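Local coordinates for citrate synthase (Metallosphaera sedula, PDB 6ABW), which probably condenses acetyl-CoA, oxaloacetate and water into citrate and CoA, the entry reaction of the tricarboxylic acid cycle, at residues S140-R148 with F164-S174. Residues are numbered along the deposited sequence; the frame is centred on the assembly and turned at random.
Sequences STVVANVLR and FAKSFLKASFS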
loop_
_atom_site.group_PDB
_atom_site.type_symbol
_atom_site.label_atom_id
_atom_site.label_comp_id
_atom_site.label_asym_id
_atom_site.label_seq_id
_atom_site.Cartn_x
_atom_site.Cartn_y
_atom_site.Cartn_z
ATOM N N SER A 140 -17.308 -5.627 3.364
ATOM C CA SER A 140 -18.215 -6.784 3.434
ATOM C C SER A 140 -18.450 -7.399 2.053
ATOM O O SER A 140 -18.290 -8.627 1.848
ATOM C CB SER A 140 -19.548 -6.342 4.104
ATOM O OG SER A 140 -20.424 -7.420 4.150
ATOM N N THR A 141 -18.784 -6.556 1.087
ATOM C CA THR A 141 -18.987 -7.029 -0.273
ATOM C C THR A 141 -17.775 -7.719 -0.871
ATOM O O THR A 141 -17.870 -8.785 -1.454
ATOM C CB THR A 141 -19.397 -5.849 -1.123
ATOM O OG1 THR A 141 -20.589 -5.252 -0.554
ATOM C CG2 THR A 141 -19.699 -6.280 -2.570
ATOM N N VAL A 142 -16.614 -7.095 -0.681
ATOM C CA VAL A 142 -15.344 -7.660 -1.139
ATOM C C VAL A 142 -15.007 -8.981 -0.501
ATOM O O VAL A 142 -14.733 -9.946 -1.218
ATOM C CB VAL A 142 -14.209 -6.646 -0.934
ATOM C CG1 VAL A 142 -12.846 -7.289 -1.165
ATOM C CG2 VAL A 142 -14.460 -5.476 -1.911
ATOM N N VAL A 143 -15.124 -9.099 0.823
ATOM C CA VAL A 143 -14.701 -10.325 1.473
ATOM C C VAL A 143 -15.632 -11.512 1.121
ATOM O O VAL A 143 -15.180 -12.619 0.800
ATOM C CB VAL A 143 -14.534 -10.110 2.979
ATOM C CG1 VAL A 143 -14.188 -11.420 3.628
ATOM C CG2 VAL A 143 -13.397 -9.125 3.254
ATOM N N ALA A 144 -16.922 -11.228 1.024
ATOM C CA ALA A 144 -17.903 -12.241 0.692
ATOM C C ALA A 144 -17.611 -12.780 -0.731
ATOM O O ALA A 144 -17.648 -13.989 -0.963
ATOM C CB ALA A 144 -19.318 -11.630 0.790
ATOM N N ASN A 145 -17.245 -11.891 -1.637
ATOM C CA ASN A 145 -16.973 -12.242 -3.026
ATOM C C ASN A 145 -15.630 -12.910 -3.262
ATOM O O ASN A 145 -15.471 -13.730 -4.133
ATOM C CB ASN A 145 -17.300 -11.084 -3.938
ATOM C CG ASN A 145 -18.815 -10.971 -4.114
ATOM O OD1 ASN A 145 -19.437 -11.876 -4.679
ATOM N ND2 ASN A 145 -19.416 -9.981 -3.442
ATOM N N VAL A 146 -14.640 -12.579 -2.385
ATOM C CA VAL A 146 -13.374 -13.270 -2.395
ATOM C C VAL A 146 -13.593 -14.745 -2.022
ATOM O O VAL A 146 -13.088 -15.669 -2.663
ATOM C CB VAL A 146 -12.358 -12.539 -1.467
ATOM C CG1 VAL A 146 -11.125 -13.416 -1.146
ATOM C CG2 VAL A 146 -11.879 -11.244 -2.109
ATOM N N LEU A 147 -14.399 -14.998 -1.008
ATOM C CA LEU A 147 -14.705 -16.370 -0.629
ATOM C C LEU A 147 -15.375 -17.089 -1.803
ATOM O O LEU A 147 -15.013 -18.262 -2.162
ATOM C CB LEU A 147 -15.579 -16.384 0.637
ATOM C CG LEU A 147 -16.311 -17.754 0.833
ATOM C CD1 LEU A 147 -15.295 -18.797 1.173
ATOM C CD2 LEU A 147 -17.374 -17.575 1.909
ATOM N N ARG A 148 -16.373 -16.411 -2.359
ATOM C CA ARG A 148 -17.191 -17.046 -3.372
ATOM C C ARG A 148 -16.414 -17.315 -4.688
ATOM O O ARG A 148 -16.504 -18.386 -5.299
ATOM C CB ARG A 148 -18.458 -16.258 -3.543
ATOM C CG ARG A 148 -19.385 -16.422 -2.343
ATOM C CD ARG A 148 -20.616 -15.551 -2.481
ATOM N NE ARG A 148 -21.563 -16.101 -3.452
ATOM C CZ ARG A 148 -22.450 -17.065 -3.193
ATOM N NH1 ARG A 148 -23.199 -17.505 -4.178
ATOM N NH2 ARG A 148 -22.536 -17.668 -2.000
ATOM N N PHE A 164 -25.358 -6.036 10.073
ATOM C CA PHE A 164 -24.178 -6.127 9.213
ATOM C C PHE A 164 -23.660 -7.510 9.198
ATOM O O PHE A 164 -23.394 -8.061 8.132
ATOM C CB PHE A 164 -23.160 -5.144 9.718
ATOM C CG PHE A 164 -21.846 -5.091 8.909
ATOM C CD1 PHE A 164 -20.840 -5.990 9.124
ATOM C CD2 PHE A 164 -21.645 -4.079 7.965
ATOM C CE1 PHE A 164 -19.602 -5.934 8.367
ATOM C CE2 PHE A 164 -20.482 -3.995 7.225
ATOM C CZ PHE A 164 -19.413 -4.900 7.470
ATOM N N ALA A 165 -23.537 -8.103 10.382
ATOM C CA ALA A 165 -23.085 -9.498 10.481
ATOM C C ALA A 165 -23.952 -10.459 9.693
ATOM O O ALA A 165 -23.489 -11.352 9.005
ATOM C CB ALA A 165 -22.999 -9.936 11.941
ATOM N N LYS A 166 -25.277 -10.325 9.853
ATOM C CA LYS A 166 -26.194 -11.182 9.109
ATOM C C LYS A 166 -26.123 -11.009 7.581
ATOM O O LYS A 166 -26.080 -11.998 6.858
ATOM C CB LYS A 166 -27.661 -10.988 9.614
ATOM C CG LYS A 166 -28.557 -12.035 9.051
ATOM C CD LYS A 166 -29.974 -11.780 9.544
ATOM C CE LYS A 166 -30.909 -12.780 8.876
ATOM N NZ LYS A 166 -32.213 -12.796 9.649
ATOM N N SER A 167 -26.059 -9.787 7.133
ATOM C CA SER A 167 -25.937 -9.477 5.687
ATOM C C SER A 167 -24.674 -10.078 5.084
ATOM O O SER A 167 -24.705 -10.666 3.964
ATOM C CB SER A 167 -26.006 -7.981 5.430
ATOM O OG SER A 167 -27.268 -7.443 5.790
ATOM N N PHE A 168 -23.589 -10.022 5.866
ATOM C CA PHE A 168 -22.289 -10.566 5.444
ATOM C C PHE A 168 -22.338 -12.108 5.346
ATOM O O PHE A 168 -21.949 -12.744 4.335
ATOM C CB PHE A 168 -21.162 -10.046 6.387
ATOM C CG PHE A 168 -19.864 -10.738 6.124
ATOM C CD1 PHE A 168 -19.239 -10.573 4.885
ATOM C CD2 PHE A 168 -19.287 -11.647 7.064
ATOM C CE1 PHE A 168 -18.057 -11.222 4.582
ATOM C CE2 PHE A 168 -18.107 -12.304 6.755
ATOM C CZ PHE A 168 -17.471 -12.071 5.523
ATOM N N LEU A 169 -22.921 -12.764 6.363
ATOM C CA LEU A 169 -23.055 -14.209 6.343
ATOM C C LEU A 169 -24.005 -14.720 5.253
ATOM O O LEU A 169 -23.714 -15.717 4.619
ATOM C CB LEU A 169 -23.486 -14.738 7.685
ATOM C CG LEU A 169 -22.530 -14.590 8.873
ATOM C CD1 LEU A 169 -23.250 -14.986 10.153
ATOM C CD2 LEU A 169 -21.276 -15.408 8.680
ATOM N N LYS A 170 -25.107 -14.024 5.026
ATOM C CA LYS A 170 -25.997 -14.394 3.948
ATOM C C LYS A 170 -25.392 -14.232 2.582
ATOM O O LYS A 170 -25.584 -15.095 1.735
ATOM C CB LYS A 170 -27.280 -13.585 4.032
ATOM C CG LYS A 170 -28.157 -14.003 5.162
ATOM C CD LYS A 170 -29.524 -13.285 5.010
ATOM C CE LYS A 170 -30.343 -13.882 3.845
ATOM N NZ LYS A 170 -31.494 -13.015 3.475
ATOM N N ALA A 171 -24.627 -13.164 2.350
ATOM C CA ALA A 171 -23.946 -12.994 1.058
ATOM C C ALA A 171 -22.882 -14.065 0.891
ATOM O O ALA A 171 -22.770 -14.726 -0.172
ATOM C CB ALA A 171 -23.321 -11.596 0.946
ATOM N N SER A 172 -22.116 -14.312 1.955
ATOM C CA SER A 172 -21.077 -15.345 1.905
ATOM C C SER A 172 -21.554 -16.767 1.533
ATOM O O SER A 172 -20.910 -17.484 0.737
ATOM C CB SER A 172 -20.315 -15.404 3.242
ATOM O OG SER A 172 -19.579 -14.200 3.448
ATOM N N PHE A 173 -22.683 -17.174 2.151
ATOM C CA PHE A 173 -23.040 -18.566 2.099
ATOM C C PHE A 173 -24.372 -18.911 1.396
ATOM O O PHE A 173 -24.663 -20.132 1.214
ATOM C CB PHE A 173 -23.091 -19.047 3.566
ATOM C CG PHE A 173 -21.748 -18.999 4.265
ATOM C CD1 PHE A 173 -20.683 -19.705 3.748
ATOM C CD2 PHE A 173 -21.615 -18.346 5.463
ATOM C CE1 PHE A 173 -19.441 -19.694 4.397
ATOM C CE2 PHE A 173 -20.356 -18.295 6.116
ATOM C CZ PHE A 173 -19.295 -18.952 5.574
ATOM N N SER A 174 -25.146 -17.913 1.037
ATOM C CA SER A 174 -26.495 -18.142 0.390
ATOM C C SER A 174 -27.408 -19.062 1.237
ATOM O O SER A 174 -27.983 -20.011 0.732
ATOM C CB SER A 174 -26.341 -18.805 -0.973
ATOM O OG SER A 174 -25.463 -18.102 -1.843
HETATM O O HOH W 1 -22.615 -6.842 5.650
#
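With CG trans to the backbone N (chi1 171°), the Phe-168 ring extends to helix 128-151 and sets an edge against the N of Ala-144; chi1 of 179° places Ser-140 OG beside CD1 of that ring. In this mainly helical citrate synthase fold the axes of the two segments come within 8.5 Å and cross at -25°, running in nearly the same direction. Small residues permit the close approach: Ala-144 CB lies 4.0 Å from Ala-171 CB and also meets Ser-172 OG, which is folded back to donate to Phe-168 O within its own helix and sits over one face of the Phe-168 ring. Val-143 CG1 touches Phe-168 CZ, the two side chains meeting at a slant, and Leu-147 CD2 touches Phe-173 CE1, the side chains at about a right angle; apolar groups suit the buried Val-143, Leu-147 and Phe-168. At the far end Arg-148 sends NH2 to Ser-172 O at 3.2 Å; the oxygen lies in the guanidinium plane, while the donor stands above the carbonyl plane. The same NH2 makes a weak bond to Ser-174 OG, and NE binds Lys-154 O. A leucine here would probably leave Ser-172 O and Lys-154 O without these donors and untie the end of helix 164-173 from its neighbour. At the other end of the contact, a water lies 2.7 Å from Ser-140 OG and donates to Phe-164 O at 2.9 Å.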